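Local coordinates for mandelate racemase/muconate lactonizing enzyme-like protein (PDB 3RCY) that is of unconfirmed function but binds magnesium and probably catalyses an enolase-superfamily reaction that begins with proton abstraction beside a substrate carboxylate, at residues L312-G315 against P316-A320; R112-W115 against A116-G120; A299-V303 against Y304-M308. One frame throughout, in Å; residues are numbered along the deposited sequence.

Contact 1 (L312-G315 against P316-A320); sequences LYAG and PVEWA
Leu312 spreads its two methyls over two residues of the helix that starts just beyond it. Its CG lies anti to the backbone N (chi1 -174°), which carries the fork toward the helix. CD1 comes alongside the carboxylate of Glu318, 3.5 Å from OE1, while CD2 meets Trp319 CD1 at 3.7 Å, crossing the five-membered part of the indole at a slant. With an alanine here both methyl contacts would go, and their loss would probably open a gap beside the indole and leave it freer to turn. Tyr313 contributes its backbone: its N donates to a water at 3.1 Å, and that water donates in turn to Glu318 OE1 at 2.7 Å. The other carboxylate oxygen, OE2, takes the amide of Gly286, which helps to fix the rotation of the group. Ala314 lays its CB against Glu318 OE1 at 3.7 Å, so this buried oxygen has a methyl from each of two residues around it. Gly315 is the N-cap residue, and its carbonyl O receives a weak bond from Trp319 N at 3.3 Å, with an N-H...O angle of 154°. Glu40 takes up two amides at this helix start, accepting from Gly315 N through OE2 and from Glu318 N through OE1. It belongs to strand 36-41 of the N-terminal domain, and Pro316 and Val317 pack on strand 24-31 of the same sheet. Helix 341-346 also touches Pro316; helix 316-327 thus starts in the buried seam between that sheet and the barrel domain.

Contact 2 (R112-W115 against A116-G120); sequences RPVW and ALLGG
Trp115 turns its indole back over the backbone of Ala116 by placing CG between its own N and carbonyl carbon (chi1 59°), and Arg112 curls toward the same alanine through bends at chi2 and chi3. The methyl of Ala116 therefore sits among three side chains. Its CB lies over the face of the indole, 4.2 Å from the centroid of the six-membered ring and 27° off the normal, a CH-pi contact. Pro113 CG covers the rim of the same face and comes within 4.1 Å of Ala116 CB. From Arg112 it is NH2 that approaches, 3.6 Å from that CB, while Pro113 CD lies over one face of the guanidinium, toward its rim. The charge itself is answered elsewhere, by Glu69 of the second subunit, and Trp115 NE1 bonds to Pro361 O. Val114 CG1 meets Leu118 CD1 obliquely at 3.8 Å. Successive bonds to the third residue on hold the backbone: Leu117 N to Val114 O at 2.8 Å and Leu118 N to Trp115 O at 3.0 Å. Trp115 O also takes a weak bond from Gly120 N, where the chain leaves the turns through Gly119 and Gly120, both at positive phi. These overlapping turns, ending in the Leu-Leu-Gly-Gly often met here in mandelate racemase-like enzymes, lie on the passage from helix 89-110, the last long one of the N-terminal domain, to barrel strand 126-131.

Contact 3 (A299-V303 against Y304-M308); sequences AMAEV and YNAQM
A Schellman motif ends helix 290-302, closed by two backbone bonds: Ala306 N to Ala301 O at 2.8 Å and, nested inside it, Asn305 N to Glu302 O at 3.0 Å. Asn305, at positive phi, is the C-prime residue that reverses the chain, and Glu302 to Asn305 form a type I beta turn. Ala301 O is held twice, since Tyr304 N also donates to it at 3.0 Å; the two donors arrive from opposite faces of the carbonyl plane. Next to these bonds, Ala301 CB packs against Ala306 CB and, at 4.0 Å, against Met308 SD. The motif thereby joins helix to strand at the end of a beta-alpha-beta crossover of the barrel: strand 280-281, helix 290-302, then strand 307-308 parallel to the first. A bend at chi2 (-61°) brings Met308 SD back to the helix; the side chain also packs on Val297 and Ala298. Tyr304, its CG beside the backbone N (chi1 -76°), presents a ring edge to the helix end, Met300 O lying in the ring plane at that edge, 3.3 Å from Tyr304 CD1. Val303 CG2 comes near the same carbon, 4.0 Å from Tyr304 CD1. Beyond the turn the hydroxyl of Tyr304 bonds to Arg274 NE of the second subunit, whose guanidinium also makes a cation-pi contact with the ring. Glu302 forms a salt bridge with Lys296 of that subunit, and Asn305 ND2 reaches Phe214 O of a third.

Contact 3 ends in strand 307-308, and contact 1 lies after it, where the loop enters helix 316-327; their centres are about 23 Å apart. Contact 1 is near the metal site: the side chain of Leu312 is about 10 Å from the magnesium held by Glu235 and Glu261. In contact 3 the side chain of Met300 is about 11 Å from a bound ribofuranose. Contact 2, whose centre is about 19 Å from that of contact 1, still meets the same helix 316-327, since Pro113 and Trp115 pack on His324 and Ala327. Contacts 2 and 3, their centres about 20 Å apart, both touch the second subunit.

Contact 1 (L312-G315 against P316-A320)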
loop_
_atom_site.group_PDB
_atom_site.type_symbol
_atom_site.label_atom_id
_atom_site.label_comp_id
_atom_site.label_asym_id
_atom_site.label_seq_id
_atom_site.Cartn_x
_atom_site.Cartn_y
_atom_site.Cartn_z
ATOM N N LEU A 312 14.440 17.024 27.988
ATOM C CA LEU A 312 15.304 17.252 29.143
ATOM C C LEU A 312 14.781 16.561 30.393
ATOM O O LEU A 312 13.788 16.987 30.983
ATOM C CB LEU A 312 15.523 18.754 29.427
ATOM C CG LEU A 312 16.545 18.979 30.562
ATOM C CD1 LEU A 312 17.992 18.783 30.080
ATOM C CD2 LEU A 312 16.390 20.330 31.233
ATOM N N TYR A 313 15.440 15.479 30.784
ATOM C CA TYR A 313 15.339 15.023 32.162
ATOM C C TYR A 313 16.743 14.709 32.631
ATOM O O TYR A 313 17.104 13.556 32.857
ATOM C CB TYR A 313 14.373 13.839 32.359
ATOM C CG TYR A 313 13.894 13.791 33.791
ATOM C CD1 TYR A 313 13.035 14.780 34.280
ATOM C CD2 TYR A 313 14.347 12.809 34.677
ATOM C CE1 TYR A 313 12.612 14.778 35.604
ATOM C CE2 TYR A 313 13.924 12.792 36.012
ATOM C CZ TYR A 313 13.058 13.783 36.465
ATOM O OH TYR A 313 12.636 13.799 37.777
ATOM N N ALA A 314 17.531 15.771 32.755
ATOM C CA ALA A 314 18.958 15.678 32.995
ATOM C C ALA A 314 19.454 17.062 33.406
ATOM O O ALA A 314 18.655 17.924 33.781
ATOM C CB ALA A 314 19.669 15.189 31.737
ATOM N N GLY A 315 20.763 17.281 33.329
ATOM C CA GLY A 315 21.358 18.518 33.831
ATOM C C GLY A 315 21.327 19.684 32.860
ATOM O O GLY A 315 20.846 19.553 31.725
ATOM N N PRO A 316 21.839 20.844 33.309
ATOM C CA PRO A 316 21.787 22.098 32.562
ATOM C C PRO A 316 22.771 22.161 31.390
ATOM O O PRO A 316 22.667 23.059 30.553
ATOM C CB PRO A 316 22.166 23.137 33.619
ATOM C CG PRO A 316 23.043 22.380 34.580
ATOM C CD PRO A 316 22.427 21.023 34.651
ATOM N N VAL A 317 23.729 21.239 31.350
ATOM C CA VAL A 317 24.686 21.180 30.245
ATOM C C VAL A 317 24.000 20.613 29.006
ATOM O O VAL A 317 24.083 21.199 27.925
ATOM C CB VAL A 317 25.968 20.359 30.601
ATOM C CG1 VAL A 317 26.846 20.164 29.366
ATOM C CG2 VAL A 317 26.768 21.062 31.701
ATOM N N GLU A 318 23.305 19.486 29.157
ATOM C CA GLU A 318 22.507 18.979 28.045
ATOM C C GLU A 318 21.452 20.009 27.636
ATOM O O GLU A 318 21.174 20.182 26.455
ATOM C CB GLU A 318 21.840 17.643 28.372
ATOM C CG GLU A 318 21.309 16.969 27.112
ATOM C CD GLU A 318 20.279 15.894 27.383
ATOM O OE1 GLU A 318 19.351 16.125 28.197
ATOM O OE2 GLU A 318 20.381 14.824 26.754
ATOM N N TRP A 319 20.888 20.710 28.617
ATOM C CA TRP A 319 19.896 21.742 28.333
ATOM C C TRP A 319 20.476 22.887 27.503
ATOM O O TRP A 319 19.798 23.415 26.632
ATOM C CB TRP A 319 19.291 22.276 29.627
ATOM C CG TRP A 319 18.157 23.221 29.417
ATOM C CD1 TRP A 319 16.972 22.967 28.769
ATOM C CD2 TRP A 319 18.085 24.575 29.862
ATOM N NE1 TRP A 319 16.174 24.086 28.787
ATOM C CE2 TRP A 319 16.829 25.086 29.454
ATOM C CE3 TRP A 319 18.962 25.412 30.567
ATOM C CZ2 TRP A 319 16.428 26.395 29.732
ATOM C CZ3 TRP A 319 18.562 26.721 30.838
ATOM C CH2 TRP A 319 17.306 27.194 30.424
ATOM N N ALA A 320 21.721 23.276 27.781
ATOM C CA ALA A 320 22.391 24.307 26.978
ATOM C C ALA A 320 22.534 23.869 25.518
ATOM O O ALA A 320 22.311 24.668 24.604
ATOM C CB ALA A 320 23.749 24.677 27.567
HETATM O O HOH W 1 17.537 14.267 28.851
#

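Contact 2 (R112-W115 against A116-G120)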
loop_
_atom_site.group_PDB
_atom_site.type_symbol
_atom_site.label_atom_id
_atom_site.label_comp_id
_atom_site.label_asym_id
_atom_site.label_seq_id
_atom_site.Cartn_x
_atom_site.Cartn_y
_atom_site.Cartn_z
ATOM N N ARG A 112 32.239 32.497 18.839
ATOM C CA ARG A 112 30.797 32.606 18.547
ATOM C C ARG A 112 29.976 31.624 19.383
ATOM O O ARG A 112 30.483 30.563 19.771
ATOM C CB ARG A 112 30.515 32.354 17.051
ATOM C CG ARG A 112 31.208 33.332 16.070
ATOM C CD ARG A 112 30.670 34.786 16.143
ATOM N NE ARG A 112 29.246 34.891 15.786
ATOM C CZ ARG A 112 28.325 35.526 16.513
ATOM N NH1 ARG A 112 28.656 36.148 17.646
ATOM N NH2 ARG A 112 27.067 35.557 16.099
ATOM N N PRO A 113 28.699 31.954 19.646
ATOM C CA PRO A 113 27.823 30.954 20.259
ATOM C C PRO A 113 27.628 29.770 19.323
ATOM O O PRO A 113 27.749 29.919 18.101
ATOM C CB PRO A 113 26.499 31.697 20.456
ATOM C CG PRO A 113 26.601 32.938 19.655
ATOM C CD PRO A 113 28.031 33.254 19.450
ATOM N N VAL A 114 27.343 28.603 19.888
ATOM C CA VAL A 114 27.125 27.399 19.085
ATOM C C VAL A 114 26.049 27.601 17.998
ATOM O O VAL A 114 26.266 27.229 16.842
ATOM C CB VAL A 114 26.833 26.168 19.988
ATOM C CG1 VAL A 114 26.353 24.959 19.168
ATOM C CG2 VAL A 114 28.082 25.798 20.794
ATOM N N TRP A 115 24.913 28.203 18.351
ATOM C CA TRP A 115 23.829 28.418 17.366
ATOM C C TRP A 115 24.292 29.172 16.114
ATOM O O TRP A 115 23.784 28.922 15.012
ATOM C CB TRP A 115 22.582 29.096 17.984
ATOM C CG TRP A 115 22.814 30.446 18.611
ATOM C CD1 TRP A 115 22.904 30.719 19.947
ATOM C CD2 TRP A 115 22.955 31.710 17.936
ATOM N NE1 TRP A 115 23.106 32.064 20.145
ATOM C CE2 TRP A 115 23.143 32.695 18.930
ATOM C CE3 TRP A 115 22.945 32.103 16.591
ATOM C CZ2 TRP A 115 23.335 34.049 18.624
ATOM C CZ3 TRP A 115 23.138 33.445 16.283
ATOM C CH2 TRP A 115 23.327 34.404 17.301
ATOM N N ALA A 116 25.251 30.088 16.281
ATOM C CA ALA A 116 25.773 30.864 15.156
ATOM C C ALA A 116 26.516 29.973 14.154
ATOM O O ALA A 116 26.631 30.328 12.979
ATOM C CB ALA A 116 26.674 32.023 15.639
ATOM N N LEU A 117 26.993 28.814 14.624
ATOM C CA LEU A 117 27.691 27.844 13.773
ATOM C C LEU A 117 26.739 26.843 13.107
ATOM O O LEU A 117 27.153 26.051 12.259
ATOM C CB LEU A 117 28.768 27.080 14.578
ATOM C CG LEU A 117 29.762 27.899 15.420
ATOM C CD1 LEU A 117 30.737 26.991 16.177
ATOM C CD2 LEU A 117 30.529 28.950 14.583
ATOM N N LEU A 118 25.472 26.886 13.494
ATOM C CA LEU A 118 24.491 25.888 13.059
ATOM C C LEU A 118 23.475 26.442 12.058
ATOM O O LEU A 118 22.330 25.990 12.021
ATOM C CB LEU A 118 23.757 25.302 14.279
ATOM C CG LEU A 118 24.574 24.620 15.378
ATOM C CD1 LEU A 118 23.665 24.272 16.565
ATOM C CD2 LEU A 118 25.297 23.363 14.850
ATOM N N GLY A 119 23.899 27.401 11.238
ATOM C CA GLY A 119 22.994 28.041 10.264
ATOM C C GLY A 119 22.434 29.344 10.801
ATOM O O GLY A 119 21.555 29.964 10.178
ATOM N N GLY A 120 22.925 29.747 11.973
ATOM C CA GLY A 120 22.571 31.037 12.561
ATOM C C GLY A 120 21.266 31.052 13.345
ATOM O O GLY A 120 20.704 30.004 13.678
#

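Contact 3 (A299-V303 against Y304-M308)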
loop_
_atom_site.group_PDB
_atom_site.type_symbol
_atom_site.label_atom_id
_atom_site.label_comp_id
_atom_site.label_asym_id
_atom_site.label_seq_id
_atom_site.Cartn_x
_atom_site.Cartn_y
_atom_site.Cartn_z
ATOM N N ALA A 299 16.102 18.578 10.026
ATOM C CA ALA A 299 15.860 18.788 8.590
ATOM C C ALA A 299 14.898 17.745 8.026
ATOM O O ALA A 299 14.042 18.068 7.195
ATOM C CB ALA A 299 17.165 18.778 7.816
ATOM N N MET A 300 15.047 16.497 8.468
ATOM C CA MET A 300 14.092 15.440 8.126
ATOM C C MET A 300 12.676 15.780 8.598
ATOM O O MET A 300 11.710 15.648 7.833
ATOM C CB MET A 300 14.546 14.101 8.708
ATOM C CG MET A 300 15.775 13.571 8.016
ATOM S SD MET A 300 16.641 12.345 8.989
ATOM C CE MET A 300 18.258 12.487 8.228
ATOM N N ALA A 301 12.552 16.231 9.844
ATOM C CA ALA A 301 11.250 16.676 10.351
ATOM C C ALA A 301 10.625 17.787 9.493
ATOM O O ALA A 301 9.403 17.799 9.279
ATOM C CB ALA A 301 11.362 17.108 11.807
ATOM N N GLU A 302 11.457 18.710 9.002
ATOM C CA GLU A 302 10.983 19.778 8.114
ATOM C C GLU A 302 10.205 19.254 6.916
ATOM O O GLU A 302 9.148 19.797 6.592
ATOM C CB GLU A 302 12.126 20.661 7.609
ATOM C CG GLU A 302 12.719 21.621 8.629
ATOM C CD GLU A 302 13.600 22.655 7.951
ATOM O OE1 GLU A 302 13.046 23.535 7.257
ATOM O OE2 GLU A 302 14.839 22.581 8.087
ATOM N N VAL A 303 10.719 18.209 6.259
ATOM C CA VAL A 303 10.062 17.674 5.055
ATOM C C VAL A 303 8.868 16.757 5.353
ATOM O O VAL A 303 8.250 16.203 4.435
ATOM C CB VAL A 303 11.047 17.002 4.063
ATOM C CG1 VAL A 303 12.087 18.021 3.595
ATOM C CG2 VAL A 303 11.717 15.769 4.674
ATOM N N TYR A 304 8.555 16.608 6.637
ATOM C CA TYR A 304 7.309 15.973 7.068
ATOM C C TYR A 304 6.379 16.991 7.719
ATOM O O TYR A 304 5.349 16.611 8.262
ATOM C CB TYR A 304 7.584 14.808 8.033
ATOM C CG TYR A 304 8.088 13.581 7.317
ATOM C CD1 TYR A 304 9.435 13.451 6.999
ATOM C CD2 TYR A 304 7.208 12.578 6.903
ATOM C CE1 TYR A 304 9.909 12.341 6.303
ATOM C CE2 TYR A 304 7.669 11.455 6.205
ATOM C CZ TYR A 304 9.022 11.345 5.910
ATOM O OH TYR A 304 9.508 10.244 5.234
ATOM N N ASN A 305 6.742 18.276 7.647
ATOM C CA ASN A 305 5.997 19.358 8.318
ATOM C C ASN A 305 5.817 19.016 9.801
ATOM O O ASN A 305 4.728 19.169 10.388
ATOM C CB ASN A 305 4.653 19.620 7.617
ATOM C CG ASN A 305 4.007 20.944 8.033
ATOM O OD1 ASN A 305 4.682 21.866 8.507
ATOM N ND2 ASN A 305 2.696 21.036 7.862
ATOM N N ALA A 306 6.914 18.539 10.383
ATOM C CA ALA A 306 6.962 18.050 11.758
ATOM C C ALA A 306 7.924 18.937 12.545
ATOM O O ALA A 306 8.705 19.681 11.949
ATOM C CB ALA A 306 7.424 16.598 11.777
ATOM N N GLN A 307 7.869 18.862 13.874
ATOM C CA GLN A 307 8.652 19.756 14.728
ATOM C C GLN A 307 9.492 19.046 15.783
ATOM O O GLN A 307 9.238 17.890 16.121
ATOM C CB GLN A 307 7.740 20.781 15.403
ATOM C CG GLN A 307 7.086 21.743 14.416
ATOM C CD GLN A 307 6.551 22.980 15.072
ATOM O OE1 GLN A 307 5.749 22.916 16.009
ATOM N NE2 GLN A 307 6.975 24.130 14.570
ATOM N N MET A 308 10.488 19.763 16.294
ATOM C CA MET A 308 11.359 19.262 17.345
ATOM C C MET A 308 10.947 19.832 18.712
ATOM O O MET A 308 10.551 21.003 18.829
ATOM C CB MET A 308 12.822 19.621 17.052
ATOM C CG MET A 308 13.321 19.212 15.659
ATOM S SD MET A 308 13.257 17.440 15.317
ATOM C CE MET A 308 14.455 16.789 16.480
#